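PDB 3FJ1: putative phosphosugar isomerase from Silicibacter pomeroyi DSS-3, which probably binds and isomerises phosphorylated sugars through its paired SIS domains. Local coordinates for the interface of chains A and B. Sequence-based numbering; all coordinates share one arbitrary frame. Chains: chain A/B, putative phosphosugar isomerase.

Contact 1: the interface of chains A and B. Residues chain A 63, 67, 213-215, 264, 266; chain B 77, 79-80, 82-84.
Polar contacts converge on the phenol of B:Tyr84, which reaches across the interface into chain A. The hydroxyl OH of B:Tyr84 donates to carboxylate oxygen OD2 of A:Asp264 over 2.8 Å. The backbone N of A:Thr215 donates in turn to B:Tyr84 OH over 3.2 Å, a fairly straight bond at 164°. OD2 is met from above the carboxylate plane, which stands 73° from the ring although the oxygen itself lies at the ring's edge. A:Asp264 is steadied from its own chain, its other oxygen OD1 accepting from the backbone N of A:Ala266 at 2.9 Å. A nearby carboxylate would be expected to discourage ionisation of the phenol.

Apolar packing on both faces of the B:Tyr84 ring restricts its rotation. A:Leu67 crosses it at about a right angle and sets CD1 over the centre of one face, 3.7 Å from the centroid of the B:Tyr84 ring, in a CH-pi contact; CD2 touches CG near the ring's root. CG1 of B:Val83 lies over the opposite face, and CA of A:Gly214 meets the edge. An alanine in place of B:Tyr84 removes the hydroxyl and the ring over which A:Leu67 packs, and would probably loosen this part of the interface.

A water mediates a second polar link: the A:Tyr63 hydroxyl OH lies 2.9 Å from the oxygen of water 1, and B:Ser79 reaches it with both N and OG. Crossing A:Tyr63 obliquely, CG2 of B:Val80 packs against CE1 of A:Tyr63 at 3.8 Å. The A:Arg213 chain, bent at chi2 (60°), lays one guanidinium face over CB of B:Ser79, while NE meets CG2 of B:Val83.

In the fold, chain A contributes helix 53-69, the 3-10 turn 214-216 after strand 208-212, and the loop before helix 267-279; short helix 79-82 of chain B and the residues flanking it dock against them.

Contact 2: the interface of chains A and B. Residues chain A 225, 228-229, 232; chain B 236, 246-248.
B:Pro247 projects from a loop of chain B onto helix 217-231 of chain A, burying 117 Å² against its partner. From CB outward, its ring meets a succession of chain A groups. B:Pro247 CB rests against the helix backbone, 3.6 Å from CA of A:Glu229, and also touches CB of A:Lys228, whose side chain lies alongside the proline and points the same way. B:Pro247 CG, at the tip of the ring, packs against the methyl CD1 of A:Leu225 at 3.7 Å, with A:Lys228 CB close by. B:Pro247 CD, where the ring turns back to the backbone, meets the same methyl, A:Leu225 CD1, at 3.9 Å. A:Leu225 crosses the ring at about a right angle, its CG anti to the backbone N (chi1 173°).

Around this apolar seat, A:Glu229 bends at chi2 (104°) and brings its carboxylate oxygen OE2 to 3.4 Å from CA of B:Pro247, a van der Waals contact at the root of the ring. The proline carbonyl supplies a direct polar link: NE2 of A:Gln232 donates to B:Pro247 O over 3.0 Å, approaching nearly along the C=O axis, with the acceptor close to the amide plane. NE2 of A:Gln232 also donates to the backbone O of A:Glu229 at 3.1 Å, from above that carbonyl's plane. These two bonds fix the rotation of the amide, which the bent A:Gln232 chain carries back over the helix end.

Farther out, A:Lys228 and B:Glu236 reach toward each other tip to tip, but A:Lys228 NZ and B:Glu236 OE2 remain 4.1 Å apart, so their opposite charges may attract without forming a salt bridge. The contact seats a chain B loop on the C-terminal part of a chain A helix, joining shape fit to a side-chain-to-backbone hydrogen bond, and so helps hold the two subunits together in the deposited dimer.

Contact 1: the interface of chains A and B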
# COMPACT_ATOMS: atom_id res chain seq x y z
N TYR A 63 11.20 -5.83 -0.83
CA TYR A 63 12.43 -5.34 -0.18
C TYR A 63 13.59 -6.32 -0.38
O TYR A 63 14.70 -5.91 -0.73
CB TYR A 63 12.24 -5.12 1.32
CG TYR A 63 11.62 -3.79 1.60
CD1 TYR A 63 12.40 -2.63 1.55
CD2 TYR A 63 10.26 -3.67 1.87
CE1 TYR A 63 11.84 -1.37 1.78
CE2 TYR A 63 9.68 -2.41 2.13
CZ TYR A 63 10.48 -1.27 2.06
OH TYR A 63 9.88 -0.04 2.28
N LEU A 67 16.95 -5.37 -2.30
CA LEU A 67 18.21 -5.37 -1.51
C LEU A 67 19.24 -6.44 -1.95
O LEU A 67 20.45 -6.18 -1.95
CB LEU A 67 17.93 -5.49 -0.01
CG LEU A 67 17.07 -4.37 0.61
CD1 LEU A 67 16.82 -4.59 2.10
CD2 LEU A 67 17.66 -3.00 0.37
N ARG A 213 10.41 -0.16 9.52
CA ARG A 213 11.24 0.71 8.71
C ARG A 213 12.00 -0.18 7.74
O ARG A 213 12.70 -1.08 8.15
CB ARG A 213 12.18 1.54 9.59
CG ARG A 213 13.12 2.52 8.86
CD ARG A 213 12.34 3.55 8.03
NE ARG A 213 13.17 4.67 7.57
CZ ARG A 213 12.86 5.44 6.53
NH1 ARG A 213 11.79 5.17 5.80
NH2 ARG A 213 13.64 6.44 6.16
N GLY A 214 11.86 0.07 6.43
CA GLY A 214 12.44 -0.84 5.45
C GLY A 214 11.72 -2.19 5.48
O GLY A 214 10.49 -2.27 5.60
N THR A 215 12.49 -3.27 5.41
CA THR A 215 11.95 -4.64 5.29
C THR A 215 10.89 -4.96 6.35
O THR A 215 9.82 -5.54 6.03
CB THR A 215 13.07 -5.69 5.28
OG1 THR A 215 14.07 -5.30 4.34
CG2 THR A 215 12.55 -7.12 4.96
N ASP A 264 19.28 -4.99 10.92
CA ASP A 264 19.66 -4.50 9.61
C ASP A 264 19.95 -3.00 9.72
O ASP A 264 20.03 -2.46 10.83
CB ASP A 264 18.58 -4.86 8.57
CG ASP A 264 17.28 -4.06 8.74
OD1 ASP A 264 17.20 -3.27 9.70
OD2 ASP A 264 16.36 -4.24 7.87
N ALA A 266 18.12 -0.54 9.20
CA ALA A 266 16.97 0.20 9.74
C ALA A 266 16.81 0.06 11.25
O ALA A 266 15.97 0.75 11.85
CB ALA A 266 15.70 -0.26 9.05
N GLY B 77 10.10 2.12 -2.12
CA GLY B 77 10.15 2.48 -0.72
C GLY B 77 11.35 3.35 -0.53
O GLY B 77 12.47 2.89 -0.77
N SER B 79 13.23 4.13 1.82
CA SER B 79 14.30 3.59 2.68
C SER B 79 15.30 2.77 1.89
O SER B 79 16.46 2.62 2.30
CB SER B 79 13.75 2.72 3.80
OG SER B 79 13.08 1.59 3.29
N VAL B 80 14.87 2.24 0.74
CA VAL B 80 15.80 1.50 -0.11
C VAL B 80 17.06 2.32 -0.44
O VAL B 80 18.17 1.77 -0.48
CB VAL B 80 15.11 0.99 -1.38
CG1 VAL B 80 16.20 0.52 -2.40
CG2 VAL B 80 14.10 -0.11 -0.99
N SER B 82 17.53 5.75 1.34
CA SER B 82 17.90 6.53 2.51
C SER B 82 18.47 5.72 3.68
O SER B 82 19.22 6.27 4.51
CB SER B 82 16.71 7.37 2.97
OG SER B 82 15.68 6.60 3.56
N VAL B 83 18.11 4.45 3.76
CA VAL B 83 18.55 3.57 4.84
C VAL B 83 19.56 2.55 4.32
O VAL B 83 20.66 2.47 4.85
CB VAL B 83 17.33 2.89 5.55
CG1 VAL B 83 17.76 1.85 6.52
CG2 VAL B 83 16.45 3.96 6.27
N TYR B 84 19.23 1.82 3.26
CA TYR B 84 20.08 0.76 2.74
C TYR B 84 21.09 1.17 1.68
O TYR B 84 22.07 0.44 1.46
CB TYR B 84 19.22 -0.36 2.15
CG TYR B 84 18.26 -0.94 3.16
CD1 TYR B 84 18.70 -1.82 4.15
CD2 TYR B 84 16.91 -0.60 3.13
CE1 TYR B 84 17.80 -2.36 5.08
CE2 TYR B 84 16.01 -1.11 4.06
CZ TYR B 84 16.45 -1.99 5.03
OH TYR B 84 15.50 -2.47 5.91
O HOH W 1 10.60 2.70 2.66

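Contact 2: the interface of chains A and B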
# COMPACT_ATOMS: atom_id res chain seq x y z
N LEU A 225 -2.78 -6.27 10.64
CA LEU A 225 -3.84 -7.05 10.02
C LEU A 225 -4.33 -8.17 10.93
O LEU A 225 -5.53 -8.27 11.24
CB LEU A 225 -3.37 -7.63 8.68
CG LEU A 225 -4.34 -8.61 8.00
CD1 LEU A 225 -5.70 -7.92 7.79
CD2 LEU A 225 -3.78 -9.16 6.69
N LYS A 228 -6.23 -7.25 14.16
CA LYS A 228 -7.64 -6.95 13.88
C LYS A 228 -8.45 -8.22 13.63
O LYS A 228 -9.57 -8.38 14.15
CB LYS A 228 -7.78 -5.99 12.69
CG LYS A 228 -7.21 -4.58 12.94
CD LYS A 228 -7.40 -3.65 11.74
CE LYS A 228 -6.50 -3.99 10.60
NZ LYS A 228 -6.73 -3.03 9.46
N GLU A 229 -7.87 -9.10 12.83
CA GLU A 229 -8.49 -10.34 12.41
C GLU A 229 -8.83 -11.22 13.61
O GLU A 229 -9.93 -11.77 13.73
CB GLU A 229 -7.48 -11.12 11.58
CG GLU A 229 -8.05 -12.23 10.71
CD GLU A 229 -8.11 -11.80 9.23
OE1 GLU A 229 -7.01 -11.68 8.57
OE2 GLU A 229 -9.23 -11.58 8.75
N GLN A 232 -10.40 -8.58 16.95
CA GLN A 232 -11.47 -7.63 16.66
C GLN A 232 -11.26 -6.32 17.41
O GLN A 232 -12.20 -5.73 17.95
CB GLN A 232 -12.84 -8.27 16.94
CG GLN A 232 -13.11 -9.51 16.09
CD GLN A 232 -13.19 -9.19 14.58
OE1 GLN A 232 -13.99 -8.34 14.15
NE2 GLN A 232 -12.38 -9.88 13.77
N GLU B 236 -11.30 4.83 6.59
CA GLU B 236 -10.49 3.81 5.96
C GLU B 236 -11.03 3.55 4.55
O GLU B 236 -12.23 3.59 4.31
CB GLU B 236 -10.41 2.52 6.78
CG GLU B 236 -9.44 1.47 6.18
CD GLU B 236 -9.16 0.27 7.08
OE1 GLU B 236 -9.49 0.32 8.28
OE2 GLU B 236 -8.59 -0.73 6.58
N GLY B 246 -12.47 -8.40 4.57
CA GLY B 246 -11.45 -7.89 5.48
C GLY B 246 -11.65 -8.39 6.89
O GLY B 246 -12.66 -9.04 7.18
N PRO B 247 -10.71 -8.05 7.80
CA PRO B 247 -10.75 -8.54 9.19
C PRO B 247 -11.90 -7.99 10.04
O PRO B 247 -12.19 -8.55 11.10
CB PRO B 247 -9.41 -8.05 9.76
CG PRO B 247 -9.07 -6.86 8.95
CD PRO B 247 -9.57 -7.15 7.57
N VAL B 248 -12.51 -6.90 9.61
CA VAL B 248 -13.61 -6.28 10.35
C VAL B 248 -14.81 -6.04 9.43
O VAL B 248 -14.66 -5.56 8.30
CB VAL B 248 -13.16 -4.96 11.00

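Contact 1 and contact 2 have centres about 27 Å apart on the same two-fold symmetric interface. They share no residues, yet on chain A the strand-turn-helix run connects them: the 3-10 turn 214-216 belongs to contact 1 and leads directly into helix 217-231, whose later residues, with A:Gln232 just beyond, make chain A's share of contact 2. Chain B uses separate regions, helix 79-82 with its flanks in one and strand 235-239 with the 246-248 loop in the other. Since each contact has a twin with the chains exchanged, the subunits meet at well-separated points, which would resist rocking and is consistent with a stable dimer.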